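Local coordinates for protein sialyltransferase 0160 (Photobacterium damselae, PDB 4R84) that probably transfers sialic acid from the CMP-activated donor to acceptor sugars, as a glycosyltransferase of the GT-B structural group, at residues T119-D125 with N148-W154; N178-V184 with N210-I215; G67-L71 with E92-F96. All blocks are in the same frame, centred on the assembly; numbering follows the deposited sequence. Where two conformers were deposited one is given.

Reading from the N terminus, interaction 3 comes first: the loop 67-71, just after strand 59-66, meets strand 92-101 and closes an excursion that is mostly loop, with the short strand 81-84, in the PKD-like part. Strand 106-125 then runs on into the Rossmann-like part, where interaction 1 closes the beta-alpha-beta unit formed with helix 129-144 and strand 149-154. Interaction 2 opens later, joining strand 178-179 and the start of helix 181-192 to the turn between helices 208-211 and 213-219. The three loops follow in series and none crosses another. Interactions 1 and 2 touch through I124, S153, T179, M183 and N211, whereas interaction 3 lies about 32 Å, centre to centre, from interaction 1.

Interaction 1: T119-D125 with N148-W154; sequences TLEVYID and NQRFVSW
OE1 of E121 is gripped by two donors: R150 NE across the contact, at 2.6 Å, the core of a salt bridge, and the hydroxyl of Y123, two residues along the same strand; they come from opposite faces of the carboxylate plane. OE2 offers its anti lone pair to N148 ND2 at 2.9 Å, in a fairly straight bond (162°), and takes a weak one from R150 NH2. E121 and R150 run side by side, each with CG anti to its carbonyl carbon (chi1 near -55°) and extended beyond, which brings the charged ends together, though the two flat groups are steeply turned against each other (68°), with NE above the carboxylate plane. So many donors around a buried carboxylate would probably favour its ionised form. On the other face, L120 CD1 sits over the centre of the F151 ring, 3.8 Å from the centroid, as a CH-pi contact. The backbones pair in parallel register from L120-Q149 to D125-W154. This is one beta-alpha-beta unit of the Rossmann-like domain: helix 129-144 packs on Y123, R150 and W154, helix 181-192 touches I124, F151 and S153, and strands 197-204 and 169-175 flank the pair.

Interaction 2: N178-V184 with N210-I215; sequences NTSPEMV and NNLPPI
The side-chain amide of N211 takes a donor from each face at OD1: N178 ND2 at 3.0 Å and the backbone N of T179 at 3.2 Å, one on each side, both about 40° out of the carbonyl plane rather than on its lone pairs. N211 OD1 lies in the plane of the N178 amide, although the two amides are turned 56° apart. The contact belongs to the Rossmann-like domain of this GT-B enzyme, where strand 178-179 and the first turn of helix 181-192 meet the turn between helices 208-211 and 213-219. At that helix start S180 is the N-cap, its OG accepting from M183 N. N211 is fixed through its other amide atom too, since ND2 binds T203 OG1 on strand 197-204. Beyond the polar group the packing is aliphatic: V184 CG2 lies 4.1 Å from both I215 CG1 and P214 CB. With OG1 anti to its carbonyl carbon (chi1 -57°), T179 sends CG2 to I215 CD1, 4.0 Å away, and turns its hydroxyl to the backbone of N211, where OG1 donates to O at 2.7 Å, in the carbonyl plane and on a lone pair.

Interaction 3: G67-L71 with E92-F96; sequences GTPIL and EKYCF
I70 wedges its CG2 methyl against two aromatic rings, 3.8 Å from Y94 CD2 and equally far from F96 CZ, at the edge of the F96 ring; its side chain crosses each of theirs at about a right angle. The torsion that places CG1 anti to the backbone N (chi1 -161°) leaves CG2 between N and the carbonyl carbon, from where it reaches both rings. L71 CD1 extends this apolar patch more loosely, 4.3 Å from F96 CE1. At the other end of the contact the E92 carboxylate holds the loop by its OE1, which accepts from T68 OG1 at 2.7 Å with its syn lone pair and from T68 N at 3.0 Å in a nearly straight bond (167°). The fully extended E92 chain (chi1 -177°) carries the acid across to the loop, and a water donates to both E92 OE2 and T68 OG1. The segments fall in a region assigned to the PKD family, consistent with a beta-sandwich domain, where the loop following strand 59-66 folds over strand 92-101, and the disulfide between C66 and C95 joins the same two strands directly beside it. Between the polar and apolar ends, T68 O packs at the edge of the Y94 ring, 3.3 Å from CE2, while its hydrogen bond comes from Q64 NE2. G67 brings its CA to 3.3 Å from K93 O, an approach with little room for a side chain. Y94 stands edge-to-face against F83, and I70 touches F83 and P86.

Interaction 1: T119-D125 with N148-W154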
loop_
_atom_site.group_PDB
_atom_site.type_symbol
_atom_site.label_atom_id
_atom_site.label_comp_id
_atom_site.label_asym_id
_atom_site.label_seq_id
_atom_site.Cartn_x
_atom_site.Cartn_y
_atom_site.Cartn_z
ATOM N N THR A 119 -1.901 -14.361 13.192
ATOM C CA THR A 119 -2.380 -13.185 12.455
ATOM C C THR A 119 -2.580 -13.567 11.009
ATOM O O THR A 119 -1.688 -14.188 10.391
ATOM C CB THR A 119 -1.386 -12.005 12.555
ATOM O OG1 THR A 119 -1.244 -11.615 13.925
ATOM C CG2 THR A 119 -1.885 -10.790 11.734
ATOM N N LEU A 120 -3.758 -13.219 10.481
ATOM C CA LEU A 120 -4.048 -13.362 9.064
ATOM C C LEU A 120 -4.059 -11.963 8.464
ATOM O O LEU A 120 -4.805 -11.105 8.934
ATOM C CB LEU A 120 -5.393 -14.058 8.832
ATOM C CG LEU A 120 -5.858 -14.126 7.380
ATOM C CD1 LEU A 120 -4.963 -15.072 6.575
ATOM C CD2 LEU A 120 -7.318 -14.530 7.297
ATOM N N GLU A 121 -3.225 -11.742 7.449
ATOM C CA GLU A 121 -3.188 -10.462 6.747
ATOM C C GLU A 121 -4.027 -10.574 5.481
ATOM O O GLU A 121 -3.814 -11.484 4.682
ATOM C CB GLU A 121 -1.751 -10.064 6.402
ATOM C CG GLU A 121 -0.795 -10.025 7.595
ATOM C CD GLU A 121 0.648 -9.862 7.164
ATOM O OE1 GLU A 121 0.894 -9.437 6.001
ATOM O OE2 GLU A 121 1.542 -10.160 7.989
ATOM N N VAL A 122 -4.964 -9.640 5.292
ATOM C CA VAL A 122 -5.893 -9.728 4.151
ATOM C C VAL A 122 -5.736 -8.486 3.298
ATOM O O VAL A 122 -5.864 -7.382 3.809
ATOM C CB VAL A 122 -7.344 -9.871 4.633
ATOM C CG1 VAL A 122 -8.339 -9.952 3.449
ATOM C CG2 VAL A 122 -7.469 -11.137 5.498
ATOM N N TYR A 123 -5.449 -8.687 2.007
ATOM C CA TYR A 123 -5.137 -7.602 1.076
ATOM C C TYR A 123 -6.145 -7.580 -0.056
ATOM O O TYR A 123 -6.350 -8.591 -0.702
ATOM C CB TYR A 123 -3.719 -7.787 0.512
ATOM C CG TYR A 123 -2.644 -7.709 1.559
ATOM C CD1 TYR A 123 -2.297 -8.833 2.331
ATOM C CD2 TYR A 123 -1.989 -6.530 1.792
ATOM C CE1 TYR A 123 -1.301 -8.746 3.306
ATOM C CE2 TYR A 123 -1.002 -6.424 2.745
ATOM C CZ TYR A 123 -0.676 -7.540 3.514
ATOM O OH TYR A 123 0.312 -7.423 4.460
ATOM N N ILE A 124 -6.779 -6.425 -0.286
ATOM C CA ILE A 124 -7.796 -6.317 -1.330
ATOM C C ILE A 124 -7.650 -4.999 -2.066
ATOM O O ILE A 124 -7.697 -3.945 -1.433
ATOM C CB ILE A 124 -9.215 -6.395 -0.760
ATOM C CG1 ILE A 124 -9.375 -7.621 0.139
ATOM C CG2 ILE A 124 -10.254 -6.433 -1.908
ATOM C CD1 ILE A 124 -10.527 -7.498 1.102
ATOM N N ASP A 125 -7.465 -5.049 -3.381
ATOM C CA ASP A 125 -7.375 -3.806 -4.162
ATOM C C ASP A 125 -7.596 -4.070 -5.632
ATOM O O ASP A 125 -7.203 -5.109 -6.151
ATOM C CB ASP A 125 -6.022 -3.131 -3.982
ATOM C CG ASP A 125 -5.920 -1.819 -4.752
ATOM O OD1 ASP A 125 -6.896 -1.043 -4.740
ATOM O OD2 ASP A 125 -4.861 -1.569 -5.355
ATOM N N ASN A 148 3.029 -15.452 9.643
ATOM C CA ASN A 148 1.742 -14.919 9.182
ATOM C C ASN A 148 1.339 -15.421 7.803
ATOM O O ASN A 148 2.148 -15.414 6.877
ATOM C CB ASN A 148 1.764 -13.386 9.146
ATOM C CG ASN A 148 1.813 -12.773 10.532
ATOM O OD1 ASN A 148 2.056 -13.468 11.523
ATOM N ND2 ASN A 148 1.583 -11.481 10.612
ATOM N N GLN A 149 0.082 -15.846 7.682
ATOM C CA GLN A 149 -0.512 -16.173 6.396
ATOM C C GLN A 149 -1.112 -14.898 5.786
ATOM O O GLN A 149 -1.585 -14.021 6.505
ATOM C CB GLN A 149 -1.590 -17.242 6.568
ATOM C CG GLN A 149 -2.232 -17.696 5.277
ATOM C CD GLN A 149 -1.242 -18.329 4.332
ATOM O OE1 GLN A 149 -0.334 -19.062 4.755
ATOM N NE2 GLN A 149 -1.395 -18.036 3.037
ATOM N N ARG A 150 -1.069 -14.811 4.460
ATOM C CA ARG A 150 -1.571 -13.644 3.742
ATOM C C ARG A 150 -2.540 -14.095 2.676
ATOM O O ARG A 150 -2.239 -15.014 1.917
ATOM C CB ARG A 150 -0.425 -12.853 3.097
ATOM C CG ARG A 150 0.665 -12.459 4.096
ATOM C CD ARG A 150 1.791 -11.541 3.555
ATOM N NE ARG A 150 2.501 -11.121 4.755
ATOM C CZ ARG A 150 3.469 -11.814 5.352
ATOM N NH1 ARG A 150 4.007 -12.887 4.780
ATOM N NH2 ARG A 150 3.947 -11.380 6.501
ATOM N N PHE A 151 -3.712 -13.461 2.640
ATOM C CA PHE A 151 -4.674 -13.703 1.571
ATOM C C PHE A 151 -4.679 -12.462 0.708
ATOM O O PHE A 151 -4.886 -11.380 1.237
ATOM C CB PHE A 151 -6.074 -13.955 2.115
ATOM C CG PHE A 151 -6.239 -15.282 2.821
ATOM C CD1 PHE A 151 -5.211 -16.208 2.863
ATOM C CD2 PHE A 151 -7.460 -15.617 3.379
ATOM C CE1 PHE A 151 -5.381 -17.438 3.496
ATOM C CE2 PHE A 151 -7.637 -16.863 4.031
ATOM C CZ PHE A 151 -6.597 -17.762 4.070
ATOM N N VAL A 152 -4.495 -12.617 -0.602
ATOM C CA VAL A 152 -4.303 -11.452 -1.479
ATOM C C VAL A 152 -5.225 -11.481 -2.694
ATOM O O VAL A 152 -5.217 -12.435 -3.477
ATOM C CB VAL A 152 -2.841 -11.344 -1.968
ATOM C CG1 VAL A 152 -2.692 -10.132 -2.917
ATOM C CG2 VAL A 152 -1.846 -11.185 -0.791
ATOM N N SER A 153 -5.993 -10.403 -2.857
ATOM C CA SER A 153 -6.854 -10.216 -4.025
ATOM C C SER A 153 -6.565 -8.884 -4.662
ATOM O O SER A 153 -7.112 -7.868 -4.234
ATOM C CB SER A 153 -8.329 -10.283 -3.628
ATOM O OG SER A 153 -8.669 -11.614 -3.275
ATOM N N TRP A 154 -5.703 -8.906 -5.677
ATOM C CA TRP A 154 -5.270 -7.713 -6.392
ATOM C C TRP A 154 -5.630 -7.839 -7.858
ATOM O O TRP A 154 -5.359 -8.861 -8.476
ATOM C CB TRP A 154 -3.765 -7.524 -6.290
ATOM C CG TRP A 154 -3.231 -7.102 -4.973
ATOM C CD1 TRP A 154 -3.887 -6.440 -3.979
ATOM C CD2 TRP A 154 -1.898 -7.320 -4.514
ATOM N NE1 TRP A 154 -3.022 -6.237 -2.913
ATOM C CE2 TRP A 154 -1.800 -6.770 -3.223
ATOM C CE3 TRP A 154 -0.775 -7.957 -5.064
ATOM C CZ2 TRP A 154 -0.619 -6.813 -2.476
ATOM C CZ3 TRP A 154 0.402 -7.998 -4.323
ATOM C CH2 TRP A 154 0.468 -7.431 -3.040
HETATM O O HOH W 1 0.855 -15.319 12.937
HETATM O O HOH W 2 -1.502 -16.865 10.250
HETATM O O HOH W 3 1.615 -10.338 13.382
#

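Interaction 2: N178-V184 with N210-I215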
loop_
_atom_site.group_PDB
_atom_site.type_symbol
_atom_site.label_atom_id
_atom_site.label_comp_id
_atom_site.label_asym_id
_atom_site.label_seq_id
_atom_site.Cartn_x
_atom_site.Cartn_y
_atom_site.Cartn_z
ATOM N N ASN A 178 -14.266 -6.055 -6.280
ATOM C CA ASN A 178 -14.352 -6.145 -4.826
ATOM C C ASN A 178 -14.212 -7.530 -4.250
ATOM O O ASN A 178 -14.127 -8.517 -4.963
ATOM C CB ASN A 178 -15.673 -5.542 -4.375
ATOM C CG ASN A 178 -15.825 -4.109 -4.838
ATOM O OD1 ASN A 178 -16.656 -3.816 -5.694
ATOM N ND2 ASN A 178 -15.010 -3.209 -4.285
ATOM N N THR A 179 -14.188 -7.569 -2.925
ATOM C CA THR A 179 -14.042 -8.814 -2.177
ATOM C C THR A 179 -14.953 -9.910 -2.710
ATOM O O THR A 179 -16.150 -9.682 -2.916
ATOM C CB THR A 179 -14.372 -8.573 -0.723
ATOM O OG1 THR A 179 -13.517 -7.547 -0.230
ATOM C CG2 THR A 179 -14.165 -9.856 0.098
ATOM N N SER A 180 -14.374 -11.079 -2.955
ATOM C CA SER A 180 -15.126 -12.208 -3.494
ATOM C C SER A 180 -15.718 -13.096 -2.409
ATOM O O SER A 180 -15.211 -13.162 -1.280
ATOM C CB SER A 180 -14.235 -13.052 -4.405
ATOM O OG SER A 180 -13.175 -13.653 -3.676
ATOM N N PRO A 181 -16.788 -13.813 -2.753
ATOM C CA PRO A 181 -17.290 -14.836 -1.827
ATOM C C PRO A 181 -16.249 -15.919 -1.550
ATOM O O PRO A 181 -16.218 -16.474 -0.444
ATOM C CB PRO A 181 -18.496 -15.418 -2.570
ATOM C CG PRO A 181 -18.919 -14.340 -3.521
ATOM C CD PRO A 181 -17.652 -13.652 -3.938
ATOM N N GLU A 182 -15.394 -16.209 -2.526
ATOM C CA GLU A 182 -14.324 -17.183 -2.331
ATOM C C GLU A 182 -13.390 -16.717 -1.215
ATOM O O GLU A 182 -12.991 -17.507 -0.339
ATOM C CB GLU A 182 -13.529 -17.404 -3.623
ATOM C CG GLU A 182 -14.271 -18.231 -4.688
ATOM C CD GLU A 182 -15.230 -17.419 -5.555
ATOM O OE1 GLU A 182 -15.429 -16.202 -5.313
ATOM O OE2 GLU A 182 -15.812 -18.021 -6.482
ATOM N N MET A 183 -13.024 -15.438 -1.241
ATOM C CA MET A 183 -12.172 -14.910 -0.182
ATOM C C MET A 183 -12.880 -14.909 1.172
ATOM O O MET A 183 -12.286 -15.305 2.176
ATOM C CB MET A 183 -11.687 -13.496 -0.512
ATOM C CG MET A 183 -10.878 -12.878 0.630
ATOM S SD MET A 183 -10.152 -11.258 0.259
ATOM C CE MET A 183 -8.448 -11.731 -0.010
ATOM N N VAL A 184 -14.141 -14.486 1.209
ATOM C CA VAL A 184 -14.888 -14.486 2.468
ATOM C C VAL A 184 -14.934 -15.895 3.089
ATOM O O VAL A 184 -14.676 -16.074 4.277
ATOM C CB VAL A 184 -16.331 -13.980 2.265
ATOM C CG1 VAL A 184 -17.133 -14.103 3.560
ATOM C CG2 VAL A 184 -16.318 -12.537 1.805
ATOM N N ASN A 210 -16.996 -1.272 0.311
ATOM C CA ASN A 210 -17.362 -2.383 -0.564
ATOM C C ASN A 210 -16.550 -3.638 -0.247
ATOM O O ASN A 210 -16.958 -4.743 -0.599
ATOM C CB ASN A 210 -17.174 -2.001 -2.030
ATOM C CG ASN A 210 -18.270 -1.092 -2.540
ATOM O OD1 ASN A 210 -19.376 -1.061 -1.991
ATOM N ND2 ASN A 210 -17.977 -0.358 -3.603
ATOM N N ASN A 211 -15.401 -3.468 0.405
ATOM C CA ASN A 211 -14.493 -4.602 0.598
ATOM C C ASN A 211 -14.479 -5.241 1.981
ATOM O O ASN A 211 -14.334 -6.460 2.085
ATOM C CB ASN A 211 -13.053 -4.190 0.257
ATOM C CG ASN A 211 -12.836 -3.989 -1.237
ATOM O OD1 ASN A 211 -13.551 -4.553 -2.074
ATOM N ND2 ASN A 211 -11.836 -3.174 -1.578
ATOM N N LEU A 212 -14.604 -4.447 3.044
ATOM C CA LEU A 212 -14.431 -5.014 4.391
ATOM C C LEU A 212 -15.715 -5.547 5.051
ATOM O O LEU A 212 -15.670 -6.603 5.691
ATOM C CB LEU A 212 -13.773 -3.988 5.322
ATOM C CG LEU A 212 -12.387 -3.499 4.863
ATOM C CD1 LEU A 212 -11.684 -2.712 5.971
ATOM C CD2 LEU A 212 -11.503 -4.661 4.420
ATOM N N PRO A 213 -16.855 -4.840 4.912
ATOM C CA PRO A 213 -18.039 -5.404 5.580
ATOM C C PRO A 213 -18.396 -6.861 5.222
ATOM O O PRO A 213 -18.894 -7.546 6.113
ATOM C CB PRO A 213 -19.163 -4.450 5.159
ATOM C CG PRO A 213 -18.471 -3.147 4.954
ATOM C CD PRO A 213 -17.141 -3.510 4.336
ATOM N N PRO A 214 -18.176 -7.321 3.967
ATOM C CA PRO A 214 -18.501 -8.726 3.689
ATOM C C PRO A 214 -17.686 -9.730 4.478
ATOM O O PRO A 214 -18.116 -10.878 4.614
ATOM C CB PRO A 214 -18.196 -8.866 2.201
ATOM C CG PRO A 214 -18.382 -7.497 1.657
ATOM C CD PRO A 214 -17.868 -6.595 2.722
ATOM N N ILE A 215 -16.519 -9.314 4.971
ATOM C CA ILE A 215 -15.693 -10.184 5.782
ATOM C C ILE A 215 -16.000 -9.967 7.267
ATOM O O ILE A 215 -16.118 -10.928 8.051
ATOM C CB ILE A 215 -14.190 -9.937 5.536
ATOM C CG1 ILE A 215 -13.846 -10.173 4.061
ATOM C CG2 ILE A 215 -13.355 -10.848 6.456
ATOM C CD1 ILE A 215 -12.449 -9.642 3.657
#

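Interaction 3: G67-L71 with E92-F96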
loop_
_atom_site.group_PDB
_atom_site.type_symbol
_atom_site.label_atom_id
_atom_site.label_comp_id
_atom_site.label_asym_id
_atom_site.label_seq_id
_atom_site.Cartn_x
_atom_site.Cartn_y
_atom_site.Cartn_z
ATOM N N GLY A 67 4.459 -16.093 34.505
ATOM C CA GLY A 67 3.583 -16.829 33.615
ATOM C C GLY A 67 3.148 -18.128 34.274
ATOM O O GLY A 67 3.791 -18.621 35.202
ATOM N N THR A 68 2.060 -18.698 33.773
ATOM C CA THR A 68 1.602 -20.019 34.199
ATOM C C THR A 68 2.723 -21.058 34.136
ATOM O O THR A 68 3.444 -21.140 33.144
ATOM C CB THR A 68 0.415 -20.456 33.332
ATOM O OG1 THR A 68 -0.621 -19.476 33.447
ATOM C CG2 THR A 68 -0.134 -21.798 33.771
ATOM N N PRO A 69 2.907 -21.837 35.218
ATOM C CA PRO A 69 3.996 -22.817 35.199
ATOM C C PRO A 69 3.956 -23.750 33.994
ATOM O O PRO A 69 2.920 -24.342 33.699
ATOM C CB PRO A 69 3.778 -23.605 36.503
ATOM C CG PRO A 69 3.103 -22.620 37.406
ATOM C CD PRO A 69 2.207 -21.801 36.514
ATOM N N ILE A 70 5.079 -23.855 33.289
ATOM C CA ILE A 70 5.129 -24.620 32.053
ATOM C C ILE A 70 6.490 -25.296 31.862
ATOM O O ILE A 70 6.641 -26.194 31.027
ATOM C CB ILE A 70 4.815 -23.710 30.828
ATOM C CG1 ILE A 70 4.401 -24.546 29.614
ATOM C CG2 ILE A 70 5.999 -22.834 30.509
ATOM C CD1 ILE A 70 3.907 -23.699 28.430
ATOM N N LEU A 71 7.470 -24.891 32.662
ATOM C CA LEU A 71 8.805 -25.456 32.545
ATOM C C LEU A 71 8.777 -26.884 33.059
ATOM O O LEU A 71 8.353 -27.113 34.186
ATOM C CB LEU A 71 9.825 -24.625 33.332
ATOM C CG LEU A 71 11.298 -24.995 33.126
ATOM C CD1 LEU A 71 11.689 -24.826 31.678
ATOM C CD2 LEU A 71 12.211 -24.176 34.029
ATOM N N GLU A 92 -0.345 -14.221 26.759
ATOM C CA GLU A 92 0.265 -14.388 28.066
ATOM C C GLU A 92 1.772 -14.390 27.942
ATOM O O GLU A 92 2.320 -14.986 27.010
ATOM C CB GLU A 92 -0.241 -15.686 28.713
ATOM C CG GLU A 92 0.289 -15.899 30.104
ATOM C CD GLU A 92 -0.286 -17.134 30.767
ATOM O OE1 GLU A 92 0.146 -17.465 31.889
ATOM O OE2 GLU A 92 -1.185 -17.756 30.170
ATOM N N LYS A 93 2.460 -13.759 28.889
ATOM C CA LYS A 93 3.905 -13.766 28.836
ATOM C C LYS A 93 4.486 -14.777 29.811
ATOM O O LYS A 93 3.965 -15.046 30.892
ATOM C CB LYS A 93 4.481 -12.355 29.059
ATOM C CG LYS A 93 4.647 -11.891 30.480
ATOM C CD LYS A 93 5.224 -10.460 30.487
ATOM C CE LYS A 93 5.097 -9.814 31.861
ATOM N NZ LYS A 93 5.391 -8.370 31.780
ATOM N N TYR A 94 5.555 -15.389 29.339
ATOM C CA TYR A 94 6.279 -16.437 30.044
ATOM C C TYR A 94 7.719 -15.987 30.108
ATOM O O TYR A 94 8.304 -15.675 29.073
ATOM C CB TYR A 94 6.153 -17.762 29.301
ATOM C CG TYR A 94 4.761 -18.324 29.255
ATOM C CD1 TYR A 94 3.822 -17.838 28.368
ATOM C CD2 TYR A 94 4.392 -19.376 30.086
ATOM C CE1 TYR A 94 2.555 -18.339 28.334
ATOM C CE2 TYR A 94 3.120 -19.891 30.054
ATOM C CZ TYR A 94 2.206 -19.373 29.171
ATOM O OH TYR A 94 0.932 -19.885 29.126
ATOM N N CYS A 95 8.288 -15.966 31.308
ATOM C CA CYS A 95 9.627 -15.436 31.531
ATOM C C CYS A 95 10.573 -16.572 31.954
ATOM O O CYS A 95 10.240 -17.345 32.857
ATOM C CB CYS A 95 9.575 -14.409 32.643
ATOM S SG CYS A 95 8.128 -13.334 32.489
ATOM N N PHE A 96 11.744 -16.690 31.329
ATOM C CA PHE A 96 12.704 -17.764 31.675
ATOM C C PHE A 96 14.085 -17.171 31.909
ATOM O O PHE A 96 14.494 -16.243 31.212
ATOM C CB PHE A 96 12.761 -18.828 30.580
ATOM C CG PHE A 96 11.426 -19.440 30.278
ATOM C CD1 PHE A 96 10.954 -20.508 31.021
ATOM C CD2 PHE A 96 10.616 -18.908 29.285
ATOM C CE1 PHE A 96 9.709 -21.069 30.746
ATOM C CE2 PHE A 96 9.382 -19.461 29.011
ATOM C CZ PHE A 96 8.924 -20.542 29.741
HETATM O O HOH W 4 -2.367 -20.144 31.031
#